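Local coordinates for diguanylate cyclase with PAS/PAC sensor (Marinobacter aquaeolei, PDB 3H9W), which probably makes cyclic di-GMP from two GTP molecules as a whole enzyme, the present chain being its N-terminal PAS sensor domain, at residues 38-43 / 68-73; 9-14 / 97-102; 24-29 / 80-85. All coordinates share one frame; numbering follows the deposited sequence.

Overall arrangement
The chain forms a PAS fold, an antiparallel sheet in the order 15-19, 5-10, 96-105, 79-90, 66-73 with helices packed against it. The contacts are enclosed one within another along the sequence: contact 1 (38-43 / 68-73) falls inside contact 3 (24-29 / 80-85), which falls inside contact 2 (9-14 / 97-102). Contacts 1 and 3 are close neighbours, their centres about 8 Å apart, and bring helices 37-42 and 22-27 to the adjacent strands 66-73 and 79-90. Contact 2, centred about 16 Å from contact 1 and 18 Å from contact 3, pairs the middle strand 96-105 with its neighbour 5-10. Contacts 2 and 3 also reach the second subunit.

Contact 1 (38-43 / 68-73); sequences EDWATR and ADYRAL
Trp40 and Tyr70 meet where helix 37-42 of this PAS fold comes down on the edge strand 66-73. The indole NE1 of Trp40 donates to Tyr70 OH over 3.0 Å, with an N-H...O angle of 149°; the oxygen lies at the indole edge, slightly tilted from its plane. The two side chains cross at a slant, with their ring planes nearly perpendicular. Tyr70 is turned for this by a first torsion of 56°, which sets CG between the backbone N and the carbonyl carbon. The indole also packs on Val52 and Cys56 of helix 46-61. An alanine in place of Trp40 would probably leave Tyr70 OH without this donor and open a gap beside Val52 and Cys56.

The other close point is at the end of the helix. Arg43, the first residue to leave helical geometry, accepts from Leu73 N through its carbonyl O at 3.0 Å. The bond is almost straight at the hydrogen, 177°, yet the donor stands above the carbonyl plane. Here Leu73 CB comes within 3.6 Å of Arg43 C, while Ala72 CB lies 4.1 Å from Arg43 O.

Beyond this the contact thins toward solvent. The extended Arg43 chain runs off from the strand; its NH1 bonds Ser33 OG, and it makes cation-pi contacts with Trp29 and Trp34. Asp39 CB lies over the centre of one guanidinium face. On the exposed outer side, Thr42 N and Thr42 OG1 reach Glu38 O from opposite faces of its carbonyl plane, the hydroxyl at 3.0 Å.

Contact 2 (9-14 / 97-102); sequences INWQTM and EALIGF
Trp11 carries CG anti to its backbone N (chi1 -178°), whereas Leu99 has CG anti to its carbonyl carbon (chi1 -57°), and from these starting directions the indole and the isobutyl group cross at an angle. Leu99 CD1 comes to the benzo edge of the indole, near the ring plane, and is 4.1 Å from both CE3 and CZ3 of Trp11. Nearer its backbone the same leucine meets Ile9: Ile9 CB and Leu99 CB are 4.1 Å apart, the two residues sharing one face of the sheet, although the isoleucine tip turns off from the strand.

Ile9 and Leu99 form an antiparallel hydrogen-bonded pair between strands 5-10 and 96-105, two inner strands of the PAS sheet. Ile9 N donates to Leu99 O at 2.7 Å, and Leu99 N returns the bond to Ile9 O at 2.9 Å. Asn10 and Ala98 follow as a non-hydrogen-bonded pair, with Ala98 CB packed close to Ile9 O. On its far side strand 96-105 carries a classic beta bulge, Glu97 and Ala98 both facing Val89.

At Trp11 the chain curls away from the sheet. Trp11 N still reaches Glu97 O, at 3.1 Å, but stands above that carbonyl plane. A water also donates to Glu97 O, at 2.6 Å, and accepts from Gln12 N, so this oxygen is gripped from the turn by a main-chain and a solvent donor. The turn itself is held by an Asx motif, in which Asn10 OD1 accepts from Thr13 N at 2.9 Å. Further along strand 96-105, Ile100 and Phe102 pack on Ile100 and Phe102 of the second subunit.

Contact 3 (24-29 / 80-85); sequences EALLGW and VWIRDV
Leu26 and Leu27, at the end of helix 22-27, press onto Val80 and Ile82 of strand 79-90, and the interaction between the two segments is wholly apolar. Each leucine touches both strand residues through separate methyl branches. Leu26 lies with CG anti to its backbone N (chi1 -177°), and its two branches divide: CD1 goes to Val80 CG1 at 3.9 Å, and CD2 meets Ile82 CD1 tip to tip at 3.6 Å, the closest approach of the contact. Leu27, whose CG is instead anti to the carbonyl carbon (chi1 -60°), divides likewise. Its CD1 meets Ile82 CD1 tip to tip at 3.9 Å, while CD2 lies 3.9 Å from Val80 CB and slightly farther from CG2, the two side chains crossing at a slant. Ile82 CD1 therefore sits within reach of a methyl from each leucine. The backbones stay apart, Leu27 CA and Val80 CA being 7.5 Å from each other, and it is the side chains that fill the interval. Further along the strand, Val85 packs on Phe102 of the second subunit.

Polar interactions belong to the flanks. After Leu27 the helix gives way at Gly28, where phi turns positive (76°), a conformation glycine adopts easily, and the next residue, Trp29, sends its NE1 to Leu73 O, tying the helix exit to strand 66-73. On strand 79-90, Arg83 forms salt bridges with Asp69 and Glu109.

Aliphatic packing of a short helix against the inner face of a five-stranded antiparallel sheet is characteristic of the PAS fold. In many relatives the space between helices and sheet houses a ligand or cofactor; at this point the two leucines lie directly on the strand.

Contact 1 (38-43 / 68-73)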
loop_
_atom_site.group_PDB
_atom_site.type_symbol
_atom_site.label_atom_id
_atom_site.label_comp_id
_atom_site.label_asym_id
_atom_site.label_seq_id
_atom_site.Cartn_x
_atom_site.Cartn_y
_atom_site.Cartn_z
ATOM N N GLU A 38 8.476 -17.829 0.129
ATOM C CA GLU A 38 8.451 -19.035 0.945
ATOM C C GLU A 38 8.449 -18.668 2.426
ATOM O O GLU A 38 7.776 -19.308 3.238
ATOM C CB GLU A 38 9.670 -19.908 0.615
ATOM C CG GLU A 38 9.652 -21.291 1.250
ATOM C CD GLU A 38 10.826 -22.152 0.798
ATOM O OE1 GLU A 38 11.975 -21.861 1.195
ATOM O OE2 GLU A 38 10.596 -23.115 0.037
ATOM N N ASP A 39 9.206 -17.632 2.778
ATOM C CA ASP A 39 9.277 -17.184 4.171
ATOM C C ASP A 39 7.925 -16.613 4.594
ATOM O O ASP A 39 7.447 -16.849 5.705
ATOM C CB ASP A 39 10.361 -16.116 4.331
ATOM C CG ASP A 39 11.751 -16.642 4.015
ATOM O OD1 ASP A 39 12.166 -17.634 4.649
ATOM O OD2 ASP A 39 12.428 -16.056 3.144
ATOM N N TRP A 40 7.321 -15.850 3.694
ATOM C CA TRP A 40 6.017 -15.241 3.930
ATOM C C TRP A 40 4.969 -16.335 4.131
ATOM O O TRP A 40 4.142 -16.263 5.044
ATOM C CB TRP A 40 5.662 -14.370 2.723
ATOM C CG TRP A 40 4.244 -13.905 2.660
ATOM C CD1 TRP A 40 3.666 -12.908 3.394
ATOM C CD2 TRP A 40 3.227 -14.407 1.792
ATOM N NE1 TRP A 40 2.347 -12.757 3.033
ATOM C CE2 TRP A 40 2.050 -13.668 2.053
ATOM C CE3 TRP A 40 3.194 -15.413 0.817
ATOM C CZ2 TRP A 40 0.851 -13.904 1.374
ATOM C CZ3 TRP A 40 1.998 -15.648 0.139
ATOM C CH2 TRP A 40 0.845 -14.896 0.424
ATOM N N ALA A 41 5.014 -17.353 3.275
ATOM C CA ALA A 41 4.069 -18.470 3.343
ATOM C C ALA A 41 4.246 -19.326 4.597
ATOM O O ALA A 41 3.273 -19.836 5.160
ATOM C CB ALA A 41 4.215 -19.345 2.090
ATOM N N THR A 42 5.489 -19.490 5.032
ATOM C CA THR A 42 5.774 -20.292 6.214
ATOM C C THR A 42 5.354 -19.610 7.511
ATOM O O THR A 42 4.804 -20.248 8.405
ATOM C CB THR A 42 7.276 -20.635 6.281
ATOM O OG1 THR A 42 7.604 -21.518 5.201
ATOM C CG2 THR A 42 7.625 -21.303 7.605
ATOM N N ARG A 43 5.608 -18.310 7.601
ATOM C CA ARG A 43 5.288 -17.535 8.798
ATOM C C ARG A 43 3.826 -17.109 8.803
ATOM O O ARG A 43 3.499 -15.921 8.867
ATOM C CB ARG A 43 6.217 -16.325 8.851
ATOM C CG ARG A 43 7.670 -16.760 8.921
ATOM C CD ARG A 43 8.657 -15.634 8.656
ATOM N NE ARG A 43 10.020 -16.163 8.663
ATOM C CZ ARG A 43 11.111 -15.437 8.453
ATOM N NH1 ARG A 43 11.013 -14.133 8.215
ATOM N NH2 ARG A 43 12.304 -16.019 8.484
ATOM N N ALA A 68 -5.442 -9.720 1.299
ATOM C CA ALA A 68 -5.860 -10.845 2.126
ATOM C C ALA A 68 -5.599 -10.568 3.595
ATOM O O ALA A 68 -4.617 -9.915 3.953
ATOM C CB ALA A 68 -5.115 -12.122 1.702
ATOM N N ASP A 69 -6.498 -11.059 4.440
ATOM C CA ASP A 69 -6.377 -10.907 5.881
ATOM C C ASP A 69 -6.014 -12.275 6.433
ATOM O O ASP A 69 -6.672 -13.267 6.122
ATOM C CB ASP A 69 -7.711 -10.462 6.493
ATOM C CG ASP A 69 -8.068 -9.029 6.157
ATOM O OD1 ASP A 69 -7.440 -8.452 5.244
ATOM O OD2 ASP A 69 -8.981 -8.481 6.810
ATOM N N TYR A 70 -4.964 -12.335 7.243
ATOM C CA TYR A 70 -4.553 -13.605 7.821
ATOM C C TYR A 70 -3.747 -13.416 9.097
ATOM O O TYR A 70 -3.321 -12.303 9.441
ATOM C CB TYR A 70 -3.722 -14.412 6.810
ATOM C CG TYR A 70 -2.523 -13.658 6.301
ATOM C CD1 TYR A 70 -2.596 -12.894 5.135
ATOM C CD2 TYR A 70 -1.329 -13.645 7.024
ATOM C CE1 TYR A 70 -1.512 -12.131 4.707
ATOM C CE2 TYR A 70 -0.237 -12.883 6.597
ATOM C CZ TYR A 70 -0.343 -12.126 5.440
ATOM O OH TYR A 70 0.718 -11.339 5.043
ATOM N N ARG A 71 -3.551 -14.525 9.799
ATOM C CA ARG A 71 -2.795 -14.536 11.032
ATOM C C ARG A 71 -1.344 -14.842 10.701
ATOM O O ARG A 71 -1.015 -15.942 10.242
ATOM C CB ARG A 71 -3.371 -15.597 11.979
ATOM C CG ARG A 71 -4.746 -15.223 12.525
ATOM C CD ARG A 71 -5.611 -16.438 12.819
ATOM N NE ARG A 71 -6.059 -17.116 11.597
ATOM C CZ ARG A 71 -6.857 -18.180 11.591
ATOM N NH1 ARG A 71 -7.296 -18.688 12.738
ATOM N NH2 ARG A 71 -7.206 -18.747 10.446
ATOM N N ALA A 72 -0.481 -13.852 10.906
ATOM C CA ALA A 72 0.941 -14.013 10.642
ATOM C C ALA A 72 1.578 -14.593 11.890
ATOM O O ALA A 72 1.132 -14.328 13.007
ATOM C CB ALA A 72 1.580 -12.653 10.310
ATOM N N LEU A 73 2.622 -15.381 11.697
ATOM C CA LEU A 73 3.319 -16.020 12.805
ATOM C C LEU A 73 4.469 -15.169 13.320
ATOM O O LEU A 73 5.392 -14.842 12.574
ATOM C CB LEU A 73 3.860 -17.381 12.351
ATOM C CG LEU A 73 4.644 -18.193 13.378
ATOM C CD1 LEU A 73 3.736 -18.550 14.551
ATOM C CD2 LEU A 73 5.189 -19.447 12.723
#

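Contact 2 (9-14 / 97-102)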
loop_
_atom_site.group_PDB
_atom_site.type_symbol
_atom_site.label_atom_id
_atom_site.label_comp_id
_atom_site.label_asym_id
_atom_site.label_seq_id
_atom_site.Cartn_x
_atom_site.Cartn_y
_atom_site.Cartn_z
ATOM N N ILE A 9 8.283 -7.698 -4.192
ATOM C CA ILE A 9 8.721 -9.038 -4.569
ATOM C C ILE A 9 9.040 -9.111 -6.059
ATOM O O ILE A 9 8.249 -8.669 -6.894
ATOM C CB ILE A 9 7.625 -10.092 -4.284
ATOM C CG1 ILE A 9 7.478 -10.315 -2.778
ATOM C CG2 ILE A 9 7.965 -11.404 -4.994
ATOM C CD1 ILE A 9 8.566 -11.157 -2.178
ATOM N N ASN A 10 10.199 -9.670 -6.386
ATOM C CA ASN A 10 10.604 -9.841 -7.779
ATOM C C ASN A 10 9.834 -11.069 -8.251
ATOM O O ASN A 10 10.042 -12.165 -7.746
ATOM C CB ASN A 10 12.117 -10.088 -7.856
ATOM C CG ASN A 10 12.599 -10.347 -9.272
ATOM O OD1 ASN A 10 12.271 -11.366 -9.877
ATOM N ND2 ASN A 10 13.379 -9.418 -9.807
ATOM N N TRP A 11 8.933 -10.875 -9.207
ATOM C CA TRP A 11 8.104 -11.955 -9.717
ATOM C C TRP A 11 8.882 -13.147 -10.272
ATOM O O TRP A 11 8.530 -14.298 -10.012
ATOM C CB TRP A 11 7.154 -11.413 -10.787
ATOM C CG TRP A 11 6.227 -12.445 -11.353
ATOM C CD1 TRP A 11 6.234 -12.948 -12.625
ATOM C CD2 TRP A 11 5.150 -13.099 -10.669
ATOM N NE1 TRP A 11 5.227 -13.873 -12.774
ATOM C CE2 TRP A 11 4.549 -13.986 -11.588
ATOM C CE3 TRP A 11 4.637 -13.023 -9.368
ATOM C CZ2 TRP A 11 3.457 -14.792 -11.248
ATOM C CZ3 TRP A 11 3.551 -13.824 -9.029
ATOM C CH2 TRP A 11 2.974 -14.699 -9.967
ATOM N N GLN A 12 9.940 -12.873 -11.024
ATOM C CA GLN A 12 10.741 -13.937 -11.627
ATOM C C GLN A 12 11.392 -14.864 -10.604
ATOM O O GLN A 12 11.291 -16.083 -10.715
ATOM C CB GLN A 12 11.820 -13.332 -12.528
ATOM C CG GLN A 12 12.378 -14.307 -13.548
ATOM C CD GLN A 12 11.281 -14.961 -14.370
ATOM O OE1 GLN A 12 10.423 -14.280 -14.938
ATOM N NE2 GLN A 12 11.305 -16.287 -14.442
ATOM N N THR A 13 12.054 -14.286 -9.610
ATOM C CA THR A 13 12.730 -15.073 -8.583
ATOM C C THR A 13 11.857 -15.305 -7.351
ATOM O O THR A 13 12.156 -16.165 -6.519
ATOM C CB THR A 13 14.010 -14.374 -8.124
ATOM O OG1 THR A 13 13.670 -13.130 -7.501
ATOM C CG2 THR A 13 14.921 -14.097 -9.310
HETATM N N MSE A 14 10.777 -14.535 -7.245
HETATM C CA MSE A 14 9.865 -14.622 -6.112
HETATM C C MSE A 14 10.602 -14.304 -4.817
HETATM O O MSE A 14 10.278 -14.833 -3.754
HETATM C CB MSE A 14 9.233 -16.013 -6.023
HETATM C CG MSE A 14 8.256 -16.322 -7.146
HETATM SE SE MSE A 14 6.831 -15.013 -7.303
HETATM C CE MSE A 14 5.574 -15.788 -6.046
ATOM N N GLU A 97 5.885 -8.414 -13.674
ATOM C CA GLU A 97 7.282 -8.194 -13.341
ATOM C C GLU A 97 7.565 -8.175 -11.842
ATOM O O GLU A 97 8.614 -8.635 -11.392
ATOM C CB GLU A 97 7.736 -6.879 -13.974
ATOM C CG GLU A 97 9.154 -6.460 -13.665
ATOM C CD GLU A 97 9.559 -5.239 -14.464
ATOM O OE1 GLU A 97 8.825 -4.228 -14.406
ATOM O OE2 GLU A 97 10.605 -5.289 -15.147
ATOM N N ALA A 98 6.632 -7.644 -11.065
ATOM C CA ALA A 98 6.839 -7.586 -9.634
ATOM C C ALA A 98 5.548 -7.364 -8.884
ATOM O O ALA A 98 4.504 -7.091 -9.477
ATOM C CB ALA A 98 7.829 -6.484 -9.297
ATOM N N LEU A 99 5.638 -7.499 -7.566
ATOM C CA LEU A 99 4.511 -7.293 -6.669
ATOM C C LEU A 99 4.993 -6.259 -5.656
ATOM O O LEU A 99 6.079 -6.395 -5.098
ATOM C CB LEU A 99 4.162 -8.601 -5.954
ATOM C CG LEU A 99 3.824 -9.805 -6.837
ATOM C CD1 LEU A 99 3.628 -11.042 -5.963
ATOM C CD2 LEU A 99 2.565 -9.520 -7.653
ATOM N N ILE A 100 4.194 -5.223 -5.430
ATOM C CA ILE A 100 4.556 -4.164 -4.493
ATOM C C ILE A 100 3.360 -3.868 -3.601
ATOM O O ILE A 100 2.228 -3.819 -4.073
ATOM C CB ILE A 100 4.917 -2.857 -5.232
ATOM C CG1 ILE A 100 3.688 -2.349 -5.993
ATOM C CG2 ILE A 100 6.043 -3.106 -6.214
ATOM C CD1 ILE A 100 3.744 -0.881 -6.364
ATOM N N GLY A 101 3.601 -3.654 -2.317
ATOM C CA GLY A 101 2.481 -3.365 -1.451
ATOM C C GLY A 101 2.858 -3.052 -0.029
ATOM O O GLY A 101 3.983 -2.637 0.259
ATOM N N PHE A 102 1.903 -3.263 0.867
ATOM C CA PHE A 102 2.108 -3.000 2.283
ATOM C C PHE A 102 1.460 -4.088 3.123
ATOM O O PHE A 102 0.471 -4.690 2.715
ATOM C CB PHE A 102 1.440 -1.680 2.690
ATOM C CG PHE A 102 2.080 -0.447 2.124
ATOM C CD1 PHE A 102 3.204 0.102 2.715
ATOM C CD2 PHE A 102 1.524 0.194 1.022
ATOM C CE1 PHE A 102 3.772 1.284 2.218
ATOM C CE2 PHE A 102 2.082 1.374 0.515
ATOM C CZ PHE A 102 3.207 1.912 1.121
HETATM O O HOH W 1 10.418 -10.056 -12.646
#

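Contact 3 (24-29 / 80-85)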
loop_
_atom_site.group_PDB
_atom_site.type_symbol
_atom_site.label_atom_id
_atom_site.label_comp_id
_atom_site.label_asym_id
_atom_site.label_seq_id
_atom_site.Cartn_x
_atom_site.Cartn_y
_atom_site.Cartn_z
ATOM N N GLU A 24 10.127 -6.325 11.685
ATOM C CA GLU A 24 10.824 -6.964 12.796
ATOM C C GLU A 24 10.132 -6.634 14.115
ATOM O O GLU A 24 9.922 -7.512 14.961
ATOM C CB GLU A 24 12.288 -6.509 12.826
ATOM C CG GLU A 24 13.177 -7.357 13.718
ATOM C CD GLU A 24 14.643 -7.005 13.581
ATOM O OE1 GLU A 24 15.112 -6.847 12.432
ATOM O OE2 GLU A 24 15.332 -6.899 14.619
ATOM N N ALA A 25 9.761 -5.372 14.294
ATOM C CA ALA A 25 9.079 -4.977 15.519
ATOM C C ALA A 25 7.724 -5.676 15.597
ATOM O O ALA A 25 7.294 -6.092 16.674
ATOM C CB ALA A 25 8.883 -3.463 15.554
ATOM N N LEU A 26 7.061 -5.814 14.450
ATOM C CA LEU A 26 5.752 -6.449 14.403
ATOM C C LEU A 26 5.785 -7.974 14.545
ATOM O O LEU A 26 5.072 -8.540 15.378
ATOM C CB LEU A 26 5.029 -6.092 13.098
ATOM C CG LEU A 26 3.604 -6.661 12.968
ATOM C CD1 LEU A 26 2.723 -6.046 14.047
ATOM C CD2 LEU A 26 3.035 -6.360 11.589
ATOM N N LEU A 27 6.599 -8.641 13.734
ATOM C CA LEU A 27 6.656 -10.106 13.775
ATOM C C LEU A 27 7.891 -10.740 14.421
ATOM O O LEU A 27 8.011 -11.969 14.464
ATOM C CB LEU A 27 6.465 -10.657 12.359
ATOM C CG LEU A 27 5.130 -10.266 11.709
ATOM C CD1 LEU A 27 5.046 -10.871 10.313
ATOM C CD2 LEU A 27 3.970 -10.756 12.567
ATOM N N GLY A 28 8.807 -9.909 14.909
ATOM C CA GLY A 28 9.990 -10.413 15.585
ATOM C C GLY A 28 11.142 -10.999 14.781
ATOM O O GLY A 28 12.299 -10.864 15.180
ATOM N N TRP A 29 10.857 -11.662 13.668
ATOM C CA TRP A 29 11.935 -12.250 12.880
ATOM C C TRP A 29 12.860 -11.136 12.404
ATOM O O TRP A 29 12.408 -10.028 12.133
ATOM C CB TRP A 29 11.380 -12.986 11.652
ATOM C CG TRP A 29 10.207 -13.894 11.916
ATOM C CD1 TRP A 29 8.886 -13.564 11.856
ATOM C CD2 TRP A 29 10.259 -15.293 12.241
ATOM N NE1 TRP A 29 8.107 -14.676 12.116
ATOM C CE2 TRP A 29 8.927 -15.747 12.357
ATOM C CE3 TRP A 29 11.304 -16.204 12.443
ATOM C CZ2 TRP A 29 8.609 -17.074 12.667
ATOM C CZ3 TRP A 29 10.991 -17.528 12.751
ATOM C CH2 TRP A 29 9.649 -17.948 12.859
ATOM N N VAL A 80 -0.332 -12.783 14.785
ATOM C CA VAL A 80 -0.693 -11.379 14.637
ATOM C C VAL A 80 -1.517 -11.221 13.357
ATOM O O VAL A 80 -1.093 -11.638 12.280
ATOM C CB VAL A 80 0.560 -10.473 14.521
ATOM C CG1 VAL A 80 0.139 -9.003 14.370
ATOM C CG2 VAL A 80 1.442 -10.652 15.739
ATOM N N TRP A 81 -2.698 -10.626 13.492
ATOM C CA TRP A 81 -3.580 -10.400 12.361
ATOM C C TRP A 81 -3.013 -9.335 11.442
ATOM O O TRP A 81 -2.789 -8.194 11.854
ATOM C CB TRP A 81 -4.963 -9.965 12.838
ATOM C CG TRP A 81 -5.847 -11.118 13.176
ATOM C CD1 TRP A 81 -6.166 -11.579 14.424
ATOM C CD2 TRP A 81 -6.523 -11.970 12.247
ATOM N NE1 TRP A 81 -7.007 -12.662 14.327
ATOM C CE2 TRP A 81 -7.242 -12.926 13.002
ATOM C CE3 TRP A 81 -6.594 -12.020 10.845
ATOM C CZ2 TRP A 81 -8.022 -13.924 12.402
ATOM C CZ3 TRP A 81 -7.370 -13.013 10.248
ATOM C CH2 TRP A 81 -8.075 -13.951 11.030
ATOM N N ILE A 82 -2.809 -9.713 10.188
ATOM C CA ILE A 82 -2.248 -8.816 9.194
ATOM C C ILE A 82 -3.084 -8.760 7.920
ATOM O O ILE A 82 -3.740 -9.730 7.542
ATOM C CB ILE A 82 -0.798 -9.260 8.838
ATOM C CG1 ILE A 82 0.158 -8.796 9.942
ATOM C CG2 ILE A 82 -0.386 -8.720 7.468
ATOM C CD1 ILE A 82 1.619 -9.034 9.646
ATOM N N ARG A 83 -3.072 -7.594 7.285
ATOM C CA ARG A 83 -3.755 -7.392 6.020
ATOM C C ARG A 83 -2.624 -7.114 5.042
ATOM O O ARG A 83 -1.839 -6.190 5.242
ATOM C CB ARG A 83 -4.699 -6.181 6.066
ATOM C CG ARG A 83 -5.305 -5.806 4.694
ATOM C CD ARG A 83 -6.527 -4.900 4.855
ATOM N NE ARG A 83 -7.544 -5.599 5.637
ATOM C CZ ARG A 83 -8.221 -5.077 6.655
ATOM N NH1 ARG A 83 -8.013 -3.821 7.035
ATOM N NH2 ARG A 83 -9.074 -5.839 7.325
ATOM N N ASP A 84 -2.530 -7.934 4.005
ATOM C CA ASP A 84 -1.497 -7.770 2.994
ATOM C C ASP A 84 -2.228 -7.214 1.768
ATOM O O ASP A 84 -3.211 -7.800 1.307
ATOM C CB ASP A 84 -0.861 -9.136 2.704
ATOM C CG ASP A 84 0.413 -9.041 1.888
ATOM O OD1 ASP A 84 0.914 -7.923 1.660
ATOM O OD2 ASP A 84 0.926 -10.108 1.478
ATOM N N VAL A 85 -1.764 -6.067 1.273
ATOM C CA VAL A 85 -2.361 -5.402 0.116
ATOM C C VAL A 85 -1.339 -5.416 -0.997
ATOM O O VAL A 85 -0.220 -4.935 -0.824
ATOM C CB VAL A 85 -2.741 -3.948 0.437
ATOM C CG1 VAL A 85 -3.406 -3.305 -0.777
ATOM C CG2 VAL A 85 -3.689 -3.920 1.629
#